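Local coordinates for protein putative non-ribosomal peptide synthetase (Actinomadura parvosata subsp. kistnae, PDB 6M7L) that probably contributes a condensation-type domain to a modular synthetase that assembles peptides without the ribosome, at residues L44-A49 / P402-E407; E213-R218 / R317-P322; L321-S326 / G336-V341; A375-E380 / D409-L414. One frame throughout, in Å; residues are numbered along the deposited sequence.

Contact 1: residues L44-A49 / P402-E407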
# COMPACT_ATOMS: atom_id res chain seq x y z
N LEU A 44 25.55 -7.73 -4.35
CA LEU A 44 24.65 -6.59 -4.47
C LEU A 44 23.27 -7.14 -4.80
O LEU A 44 22.89 -7.31 -5.96
CB LEU A 44 25.14 -5.61 -5.52
CG LEU A 44 26.38 -4.81 -5.14
CD1 LEU A 44 26.87 -3.97 -6.31
CD2 LEU A 44 26.06 -3.93 -3.94
N HIS A 45 22.51 -7.44 -3.75
CA HIS A 45 21.21 -8.09 -3.87
C HIS A 45 20.15 -7.29 -3.12
O HIS A 45 20.44 -6.56 -2.17
CB HIS A 45 21.23 -9.52 -3.30
CG HIS A 45 22.35 -10.36 -3.82
ND1 HIS A 45 22.96 -11.33 -3.05
CD2 HIS A 45 22.97 -10.40 -5.02
CE1 HIS A 45 23.91 -11.92 -3.76
NE2 HIS A 45 23.93 -11.37 -4.96
N VAL A 46 18.92 -7.43 -3.56
CA VAL A 46 17.76 -7.09 -2.75
C VAL A 46 17.23 -8.38 -2.14
O VAL A 46 17.37 -9.46 -2.72
CB VAL A 46 16.66 -6.37 -3.57
CG1 VAL A 46 17.11 -4.97 -3.96
CG2 VAL A 46 16.31 -7.18 -4.80
N ARG A 47 16.65 -8.28 -0.95
CA ARG A 47 16.19 -9.49 -0.29
C ARG A 47 15.10 -9.15 0.72
O ARG A 47 15.06 -8.05 1.27
CB ARG A 47 17.35 -10.24 0.39
CG ARG A 47 17.90 -9.57 1.64
CD ARG A 47 18.79 -8.37 1.28
NE ARG A 47 18.31 -7.16 1.93
CZ ARG A 47 18.72 -6.74 3.12
NH1 ARG A 47 18.20 -5.63 3.64
NH2 ARG A 47 19.64 -7.42 3.79
N VAL A 48 14.22 -10.12 0.94
CA VAL A 48 13.10 -9.98 1.86
C VAL A 48 12.92 -11.29 2.60
O VAL A 48 12.93 -12.36 1.99
CB VAL A 48 11.80 -9.59 1.12
CG1 VAL A 48 11.54 -10.52 -0.06
CG2 VAL A 48 10.62 -9.59 2.08
N ALA A 49 12.78 -11.21 3.92
CA ALA A 49 12.50 -12.37 4.76
C ALA A 49 11.09 -12.24 5.31
O ALA A 49 10.74 -11.22 5.91
CB ALA A 49 13.53 -12.49 5.89
N PRO A 402 19.94 -7.38 8.17
CA PRO A 402 20.94 -6.32 8.27
C PRO A 402 20.86 -5.38 7.07
O PRO A 402 20.21 -5.66 6.06
CB PRO A 402 22.27 -7.09 8.30
CG PRO A 402 21.91 -8.43 8.83
CD PRO A 402 20.54 -8.72 8.28
N GLU A 403 21.54 -4.24 7.20
CA GLU A 403 21.53 -3.24 6.14
C GLU A 403 22.02 -3.84 4.83
O GLU A 403 22.91 -4.70 4.81
CB GLU A 403 22.41 -2.05 6.53
CG GLU A 403 21.88 -1.24 7.71
CD GLU A 403 20.67 -0.40 7.36
OE1 GLU A 403 20.01 0.11 8.29
OE2 GLU A 403 20.37 -0.25 6.15
N GLU A 404 21.42 -3.39 3.73
CA GLU A 404 21.76 -3.91 2.41
C GLU A 404 23.23 -3.64 2.09
O GLU A 404 23.82 -2.66 2.54
CB GLU A 404 20.88 -3.28 1.34
CG GLU A 404 19.50 -3.90 1.22
CD GLU A 404 18.56 -3.05 0.39
OE1 GLU A 404 18.79 -1.83 0.30
OE2 GLU A 404 17.58 -3.60 -0.16
N ALA A 405 23.82 -4.55 1.32
CA ALA A 405 25.16 -4.32 0.80
C ALA A 405 25.16 -3.10 -0.10
O ALA A 405 24.26 -2.93 -0.93
CB ALA A 405 25.65 -5.56 0.04
N MET A 406 26.16 -2.24 0.07
CA MET A 406 26.23 -1.01 -0.71
C MET A 406 27.68 -0.71 -1.05
O MET A 406 28.61 -1.18 -0.39
CB MET A 406 25.60 0.17 0.04
CG MET A 406 26.37 0.61 1.28
SD MET A 406 25.64 2.08 2.02
CE MET A 406 26.89 2.53 3.22
N GLU A 407 27.86 0.09 -2.10
CA GLU A 407 29.18 0.59 -2.47
C GLU A 407 29.49 1.94 -1.85
O GLU A 407 30.66 2.33 -1.81
CB GLU A 407 29.29 0.71 -3.99
CG GLU A 407 28.96 -0.55 -4.76
CD GLU A 407 29.13 -0.36 -6.25
OE1 GLU A 407 30.29 -0.26 -6.70
OE2 GLU A 407 28.10 -0.30 -6.96

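Contact 2: residues E213-R218 / R317-P322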
# COMPACT_ATOMS: atom_id res chain seq x y z
N GLU A 213 27.15 16.07 -22.36
CA GLU A 213 27.93 17.29 -22.24
C GLU A 213 27.62 18.03 -20.94
O GLU A 213 28.50 18.64 -20.34
CB GLU A 213 27.68 18.20 -23.44
CG GLU A 213 28.30 17.71 -24.74
CD GLU A 213 29.81 17.57 -24.64
OE1 GLU A 213 30.31 16.44 -24.77
OE2 GLU A 213 30.48 18.60 -24.42
N PHE A 214 26.36 17.97 -20.50
CA PHE A 214 25.97 18.67 -19.28
C PHE A 214 26.74 18.14 -18.08
O PHE A 214 27.27 18.91 -17.27
CB PHE A 214 24.47 18.54 -19.05
CG PHE A 214 24.02 18.96 -17.67
CD1 PHE A 214 23.82 20.29 -17.37
CD2 PHE A 214 23.81 18.01 -16.68
CE1 PHE A 214 23.41 20.68 -16.11
CE2 PHE A 214 23.41 18.39 -15.41
CZ PHE A 214 23.21 19.72 -15.13
N TRP A 215 26.83 16.81 -17.94
CA TRP A 215 27.47 16.22 -16.77
C TRP A 215 28.99 16.32 -16.83
O TRP A 215 29.63 16.40 -15.77
CB TRP A 215 27.04 14.76 -16.62
CG TRP A 215 25.63 14.62 -16.14
CD1 TRP A 215 24.56 14.16 -16.86
CD2 TRP A 215 25.12 14.96 -14.85
NE1 TRP A 215 23.43 14.19 -16.09
CE2 TRP A 215 23.75 14.67 -14.85
CE3 TRP A 215 25.71 15.47 -13.69
CZ2 TRP A 215 22.94 14.88 -13.73
CZ3 TRP A 215 24.90 15.68 -12.58
CH2 TRP A 215 23.54 15.38 -12.61
N ARG A 216 29.58 16.31 -18.02
CA ARG A 216 31.02 16.53 -18.14
C ARG A 216 31.41 17.88 -17.56
O ARG A 216 32.26 17.97 -16.67
CB ARG A 216 31.46 16.42 -19.60
CG ARG A 216 31.37 15.03 -20.20
CD ARG A 216 31.98 15.01 -21.59
NE ARG A 216 31.93 13.68 -22.19
CZ ARG A 216 32.80 12.70 -21.92
NH1 ARG A 216 33.78 12.91 -21.06
NH2 ARG A 216 32.68 11.53 -22.52
N ASP A 217 30.78 18.95 -18.05
CA ASP A 217 31.05 20.28 -17.53
C ASP A 217 30.61 20.41 -16.08
O ASP A 217 31.24 21.14 -15.30
CB ASP A 217 30.36 21.34 -18.39
CG ASP A 217 30.79 22.75 -18.06
OD1 ASP A 217 31.79 22.92 -17.33
OD2 ASP A 217 30.13 23.70 -18.53
N ARG A 218 29.54 19.71 -15.69
CA ARG A 218 29.07 19.78 -14.31
C ARG A 218 30.07 19.13 -13.36
O ARG A 218 30.25 19.60 -12.23
CB ARG A 218 27.70 19.11 -14.19
CG ARG A 218 27.03 19.35 -12.86
CD ARG A 218 26.87 20.84 -12.61
NE ARG A 218 25.75 21.40 -13.36
CZ ARG A 218 25.48 22.69 -13.44
NH1 ARG A 218 24.43 23.11 -14.14
NH2 ARG A 218 26.26 23.57 -12.83
N ARG A 317 17.41 4.72 -10.49
CA ARG A 317 18.17 5.78 -11.13
C ARG A 317 18.93 6.55 -10.06
O ARG A 317 18.37 6.89 -9.02
CB ARG A 317 17.26 6.73 -11.92
CG ARG A 317 16.62 6.12 -13.15
CD ARG A 317 15.54 7.04 -13.68
NE ARG A 317 14.50 7.26 -12.68
CZ ARG A 317 13.68 8.30 -12.67
NH1 ARG A 317 13.78 9.24 -13.60
NH2 ARG A 317 12.77 8.42 -11.72
N TRP A 318 20.21 6.79 -10.31
CA TRP A 318 21.06 7.54 -9.39
C TRP A 318 21.39 8.90 -10.00
O TRP A 318 21.57 9.02 -11.21
CB TRP A 318 22.34 6.77 -9.07
CG TRP A 318 22.11 5.65 -8.10
CD1 TRP A 318 21.79 4.36 -8.40
CD2 TRP A 318 22.16 5.73 -6.67
NE1 TRP A 318 21.64 3.62 -7.25
CE2 TRP A 318 21.87 4.44 -6.17
CE3 TRP A 318 22.43 6.76 -5.77
CZ2 TRP A 318 21.84 4.16 -4.81
CZ3 TRP A 318 22.40 6.48 -4.41
CH2 TRP A 318 22.10 5.19 -3.95
N LEU A 319 21.44 9.92 -9.15
CA LEU A 319 21.62 11.29 -9.59
C LEU A 319 22.72 11.94 -8.77
O LEU A 319 22.60 12.08 -7.55
CB LEU A 319 20.31 12.08 -9.45
CG LEU A 319 20.11 13.25 -10.41
CD1 LEU A 319 20.11 12.73 -11.85
CD2 LEU A 319 18.82 13.99 -10.10
N ALA A 320 23.80 12.35 -9.44
CA ALA A 320 24.85 13.11 -8.80
C ALA A 320 24.40 14.56 -8.62
O ALA A 320 23.72 15.12 -9.48
CB ALA A 320 26.14 13.06 -9.62
N LEU A 321 24.77 15.15 -7.48
CA LEU A 321 24.38 16.52 -7.14
C LEU A 321 25.61 17.32 -6.74
O LEU A 321 25.75 17.73 -5.58
CB LEU A 321 23.33 16.53 -6.03
CG LEU A 321 22.11 15.62 -6.24
CD1 LEU A 321 21.21 15.64 -5.01
CD2 LEU A 321 21.34 16.03 -7.48
N PRO A 322 26.53 17.57 -7.68
CA PRO A 322 27.76 18.28 -7.34
C PRO A 322 27.47 19.73 -6.96
O PRO A 322 26.80 20.46 -7.70
CB PRO A 322 28.60 18.19 -8.62
CG PRO A 322 27.59 18.04 -9.70
CD PRO A 322 26.48 17.22 -9.11

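Contact 3: residues L321-S326 / G336-V341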
# COMPACT_ATOMS: atom_id res chain seq x y z
N LEU A 321 24.77 15.15 -7.48
CA LEU A 321 24.38 16.52 -7.14
C LEU A 321 25.61 17.32 -6.74
O LEU A 321 25.75 17.73 -5.58
CB LEU A 321 23.33 16.53 -6.03
CG LEU A 321 22.11 15.62 -6.24
CD1 LEU A 321 21.21 15.64 -5.01
CD2 LEU A 321 21.34 16.03 -7.48
N PRO A 322 26.53 17.57 -7.68
CA PRO A 322 27.76 18.28 -7.34
C PRO A 322 27.47 19.73 -6.96
O PRO A 322 26.80 20.46 -7.70
CB PRO A 322 28.60 18.19 -8.62
CG PRO A 322 27.59 18.04 -9.70
CD PRO A 322 26.48 17.22 -9.11
N VAL A 323 28.00 20.15 -5.82
CA VAL A 323 27.84 21.51 -5.32
C VAL A 323 29.22 22.12 -5.15
O VAL A 323 30.11 21.52 -4.54
CB VAL A 323 27.06 21.53 -3.99
CG1 VAL A 323 27.16 22.90 -3.34
CG2 VAL A 323 25.60 21.16 -4.23
N ASP A 324 29.40 23.32 -5.71
CA ASP A 324 30.65 24.05 -5.58
C ASP A 324 30.56 24.97 -4.37
O ASP A 324 29.71 25.86 -4.33
CB ASP A 324 30.94 24.85 -6.85
CG ASP A 324 32.32 25.48 -6.85
OD1 ASP A 324 33.07 25.29 -5.86
OD2 ASP A 324 32.67 26.16 -7.84
N LEU A 325 31.44 24.75 -3.39
CA LEU A 325 31.53 25.59 -2.21
C LEU A 325 32.71 26.56 -2.30
O LEU A 325 33.25 26.98 -1.27
CB LEU A 325 31.63 24.73 -0.96
CG LEU A 325 30.45 23.76 -0.79
CD1 LEU A 325 30.59 22.92 0.45
CD2 LEU A 325 29.14 24.53 -0.77
N SER A 326 33.11 26.92 -3.52
CA SER A 326 34.19 27.87 -3.72
C SER A 326 33.87 29.21 -3.06
O SER A 326 32.71 29.54 -2.79
CB SER A 326 34.46 28.08 -5.21
OG SER A 326 35.04 26.92 -5.79
N GLY A 336 21.20 27.70 -1.89
CA GLY A 336 20.89 28.08 -3.26
C GLY A 336 21.63 27.23 -4.27
O GLY A 336 21.05 26.76 -5.25
N ARG A 337 22.94 27.03 -4.04
CA ARG A 337 23.71 26.18 -4.94
C ARG A 337 23.17 24.76 -4.95
O ARG A 337 23.10 24.12 -6.01
CB ARG A 337 25.19 26.18 -4.52
CG ARG A 337 25.74 27.55 -4.16
CD ARG A 337 26.96 27.90 -4.99
NE ARG A 337 27.61 29.12 -4.50
CZ ARG A 337 28.77 29.14 -3.86
NH1 ARG A 337 29.43 28.01 -3.63
NH2 ARG A 337 29.28 30.30 -3.45
N ALA A 338 22.77 24.24 -3.79
CA ALA A 338 22.15 22.93 -3.73
C ALA A 338 20.84 22.91 -4.51
O ALA A 338 20.57 21.96 -5.27
CB ALA A 338 21.92 22.51 -2.28
N ARG A 339 20.02 23.94 -4.35
CA ARG A 339 18.75 24.00 -5.05
C ARG A 339 18.95 24.07 -6.56
O ARG A 339 18.23 23.41 -7.32
CB ARG A 339 17.94 25.20 -4.57
CG ARG A 339 16.53 25.28 -5.14
CD ARG A 339 16.23 26.66 -5.71
NE ARG A 339 16.72 27.74 -4.86
CZ ARG A 339 17.68 28.59 -5.20
NH1 ARG A 339 18.25 28.49 -6.39
NH2 ARG A 339 18.07 29.54 -4.36
N ASP A 340 19.94 24.84 -7.01
CA ASP A 340 20.13 25.05 -8.45
C ASP A 340 20.63 23.79 -9.14
O ASP A 340 20.23 23.50 -10.27
CB ASP A 340 21.08 26.21 -8.70
CG ASP A 340 20.49 27.55 -8.31
OD1 ASP A 340 21.18 28.33 -7.63
OD2 ASP A 340 19.32 27.81 -8.67
N VAL A 341 21.52 23.03 -8.49
CA VAL A 341 22.04 21.83 -9.14
C VAL A 341 20.98 20.74 -9.17
O VAL A 341 20.98 19.90 -10.08
CB VAL A 341 23.33 21.35 -8.45
CG1 VAL A 341 23.05 20.80 -7.07
CG2 VAL A 341 24.03 20.31 -9.32

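Contact 4: residues A375-E380 / D409-L414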
# COMPACT_ATOMS: atom_id res chain seq x y z
N ALA A 375 25.34 9.41 -0.19
CA ALA A 375 24.03 9.58 -0.80
C ALA A 375 23.03 9.98 0.27
O ALA A 375 23.19 9.67 1.46
CB ALA A 375 23.56 8.30 -1.51
N LEU A 376 21.99 10.69 -0.15
CA LEU A 376 20.99 11.24 0.75
C LEU A 376 19.59 10.89 0.25
O LEU A 376 19.27 11.13 -0.92
CB LEU A 376 21.14 12.76 0.88
CG LEU A 376 20.00 13.52 1.56
CD1 LEU A 376 19.79 13.04 2.99
CD2 LEU A 376 20.27 15.02 1.52
N GLN A 377 18.77 10.34 1.13
CA GLN A 377 17.35 10.13 0.88
C GLN A 377 16.55 10.89 1.92
O GLN A 377 16.77 10.71 3.12
CB GLN A 377 16.98 8.64 0.91
CG GLN A 377 17.89 7.73 0.12
CD GLN A 377 18.08 8.16 -1.33
OE1 GLN A 377 19.19 8.11 -1.86
NE2 GLN A 377 16.99 8.57 -1.97
N LEU A 378 15.64 11.73 1.46
CA LEU A 378 14.72 12.46 2.34
C LEU A 378 13.31 12.14 1.88
O LEU A 378 12.88 12.57 0.80
CB LEU A 378 15.00 13.96 2.31
CG LEU A 378 14.27 14.80 3.36
CD1 LEU A 378 15.20 15.86 3.92
CD2 LEU A 378 13.02 15.44 2.78
N ASP A 379 12.58 11.38 2.69
CA ASP A 379 11.26 10.89 2.34
C ASP A 379 10.20 11.51 3.23
O ASP A 379 10.41 11.68 4.44
CB ASP A 379 11.20 9.36 2.45
CG ASP A 379 12.24 8.68 1.60
OD1 ASP A 379 12.49 9.16 0.47
OD2 ASP A 379 12.80 7.65 2.05
N GLU A 380 9.06 11.84 2.64
CA GLU A 380 7.88 12.17 3.41
C GLU A 380 7.28 10.88 3.96
O GLU A 380 7.41 9.81 3.37
CB GLU A 380 6.84 12.90 2.55
CG GLU A 380 7.43 13.75 1.43
CD GLU A 380 8.11 15.02 1.92
OE1 GLU A 380 9.36 15.08 1.87
OE2 GLU A 380 7.39 15.95 2.34
N ASP A 409 30.02 4.94 0.96
CA ASP A 409 30.57 5.00 2.31
C ASP A 409 29.49 5.40 3.31
O ASP A 409 29.46 4.90 4.44
CB ASP A 409 31.73 5.99 2.37
CG ASP A 409 32.73 5.77 1.27
OD1 ASP A 409 32.79 4.64 0.73
OD2 ASP A 409 33.47 6.72 0.93
N LEU A 410 28.61 6.31 2.91
CA LEU A 410 27.57 6.84 3.78
C LEU A 410 26.29 7.00 2.98
O LEU A 410 26.31 7.49 1.85
CB LEU A 410 27.99 8.18 4.39
CG LEU A 410 29.22 8.13 5.28
CD1 LEU A 410 29.79 9.52 5.50
CD2 LEU A 410 28.89 7.47 6.61
N TRP A 411 25.17 6.58 3.58
CA TRP A 411 23.86 6.72 2.97
C TRP A 411 22.92 7.26 4.04
O TRP A 411 22.47 6.52 4.92
CB TRP A 411 23.35 5.40 2.40
CG TRP A 411 22.30 5.57 1.36
CD1 TRP A 411 21.76 6.75 0.93
CD2 TRP A 411 21.66 4.54 0.59
NE1 TRP A 411 20.83 6.52 -0.05
CE2 TRP A 411 20.74 5.17 -0.27
CE3 TRP A 411 21.77 3.15 0.56
CZ2 TRP A 411 19.94 4.46 -1.16
CZ3 TRP A 411 20.97 2.44 -0.32
CH2 TRP A 411 20.07 3.10 -1.17
N LEU A 412 22.64 8.56 3.98
CA LEU A 412 21.78 9.22 4.95
C LEU A 412 20.33 9.14 4.47
O LEU A 412 19.96 9.77 3.48
CB LEU A 412 22.22 10.66 5.16
CG LEU A 412 21.37 11.48 6.14
CD1 LEU A 412 21.32 10.81 7.51
CD2 LEU A 412 21.91 12.89 6.24
N LYS A 413 19.52 8.36 5.18
CA LYS A 413 18.11 8.17 4.86
C LYS A 413 17.28 8.79 5.98
O LYS A 413 17.35 8.32 7.13
CB LYS A 413 17.77 6.69 4.70
CG LYS A 413 18.61 5.97 3.66
CD LYS A 413 18.60 4.47 3.90
CE LYS A 413 19.04 3.70 2.67
NZ LYS A 413 19.25 2.25 2.94
N LEU A 414 16.50 9.81 5.66
CA LEU A 414 15.76 10.56 6.67
C LEU A 414 14.28 10.63 6.32
O LEU A 414 13.91 10.73 5.14
CB LEU A 414 16.32 11.98 6.82
CG LEU A 414 17.74 12.04 7.40
CD1 LEU A 414 18.31 13.44 7.29
CD2 LEU A 414 17.73 11.57 8.84

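Contact 1: residues L44-A49 / P402-E407
R47 reaches from its strand to the carbonyl of P402, and NH1 and NH2 both point to that one oxygen. NH2 bonds to P402 O at 2.9 Å and NH1 to the same O at 3.1 Å. The acceptor lies only 7° out of the guanidinium plane, so the group meets the carbonyl with its edge. The R47 chain is bent at chi2 and chi3 on its way to P402 O. E404 takes a face of the same group: its CG lies over the guanidinium, 3.2 Å from R47 NH1. E404 OE2 is 4.2 Å from R47 NE, beyond a salt bridge, and the carboxylate and guanidinium planes stand 48° apart; E404 OE1 has a long, weak ion pair with R150. An alanine in place of R47 would probably leave P402 O without its two donors and uncover the CG of E404. Farther along, L44 CD2 rests 3.6 Å from A405 O, and L44 CD1 lies 3.9 Å from E407 OE2, which is salt-bridged to R30. The loop 402-407 returns from strand 395-399, which joins the same sheet as strand 45-53; this is consistent with the crossover between lobes known from condensation domains. Strand 141-149 pairs with strand 45-53, helix 155-172 packs on V46, and helix 26-34 covers L44.

Contact 2: residues E213-R218 / R317-P322
R218, whose side chain lies across P322, is held in the last turn of its helix by a bond from its backbone N to F214 O at 2.9 Å. Its CG is anti to the backbone N (chi1 -169°) and touches P322 CG at 3.5 Å, while the guanidinium turns off to a salt bridge with D344. W215 carries the rest of the contact with the far edge of its indole. CH2 points at A320 O, 3.1 Å away and near the ring plane, and CZ3 meets both A320 CB at 4.1 Å and, at the ring edge, P322 CD. Here helix 207-218 packs on strand 317-324, which pairs antiparallel with strand 292-299, itself bonded in turn to strand 374-380; the two segments run in broadly the same direction, 38° apart. L319 comes in from an oblique side, its CD1 4.0 Å from W215 CZ2. The indole is held at other points too: NE1 bonds to H348 O, and F214 CE2 lies 3.7 Å above the ring plane of W215, over its centre. An alanine at W215 would probably leave H348 O without this donor and open a gap beside L319, A320 and P322.

Contact 3: residues L321-S326 / G336-V341
V341 packs on P322 and V323 where strand 317-324 gives way, after a short connection, to helix 331-346, which folds back over it. This is a beta-alpha unit, the helix running roughly opposite to the strand before it, with the short segments' axes 145° apart and 8.0 Å at closest approach. From CB outward, V341 works along one backbone carbonyl: CB lies 3.7 Å from P322 O, and both methyls border the same oxygen. CG1 takes the crowded position between the backbone N and the carbonyl carbon (chi1 70°), which sets it against V323 CG2 at 3.8 Å; L321 CB lies farther off. CG2 lies against P322 O and also meets the proline ring, 3.9 Å from P322 CD. V323 crosses V341 at about a right angle and spreads its own two methyls along the helix. Its CG2 also meets the backbone of A338, while CG1 rests against R337 CB at 4.0 Å. The guanidinium of R337 lies near the carbonyls of D324 and S326, but its modelled approach to the first is too close to be relied on; NH2 has a long, weak ion pair with E333. L321 and V323 also touch helix 272-288. At the strand's end, D324 makes an Asx turn: its OD1 accepts the backbone N of S326 from above the carboxylate plane, and on its syn lone pair it takes S326 OG at 2.6 Å.

Contact 4: residues A375-E380 / D409-L414
Parallel strand pairing joins A375 to W411, and likewise L376 to L412, Q377 to K413 and L378 to L414, within the mixed sheet that also holds strands 424-434 and 246-253. The backbone bonds alternate as parallel strands require: A375 N gives to L410 O and A375 O takes L412 N, then Q377 N gives to L412 O at 2.7 Å and Q377 O takes L414 N. D379 N gives to L414 O, and the pairing continues from D379 to D416. L376 and L412 lie side by side on one face, CD1 of L376 3.9 Å from CG of L412, and helix 272-288 touches L376 there. On the other face W411 has its CG anti to the backbone N (chi1 -159°), and chi2 turns CD1 to within 3.4 Å of A375 CB. Its NE1 bonds to Q377 OE1 at 2.9 Å, nearly straight at 161°. The Q377 chain bends at chi2, which places CD; the amide plane stands at 89° to the indole, and W411 NE1 comes in on a lone pair of OE1. K413 CE lies 3.4 Å above the W411 ring, over its centre. Since OE1 of Q377 also accepts from R298 N, two N-H donors settle which end of the amide faces the indole and would hold its rotation fixed.

How the contacts relate
From the N terminus, strand 45-53 is the first to be engaged, yet contact 1 closes only at 402-407, spanning most of the chain. Contacts 2 and 3 both fall within that long span. Contact 2 brings helix 207-218 to strand 317-324, and contact 3 starts on the same strand, sharing L321 and P322, to close a short loop onto helix 331-346. Contact 4 opens at 375-380, before contact 1 closes, and ends after it, so these two cross. They also touch, through M406 against W411, while W318 packs on W411 to join contact 2 to contact 4. The sheet containing strand 45-53 is thus linked to the sheet of contact 4.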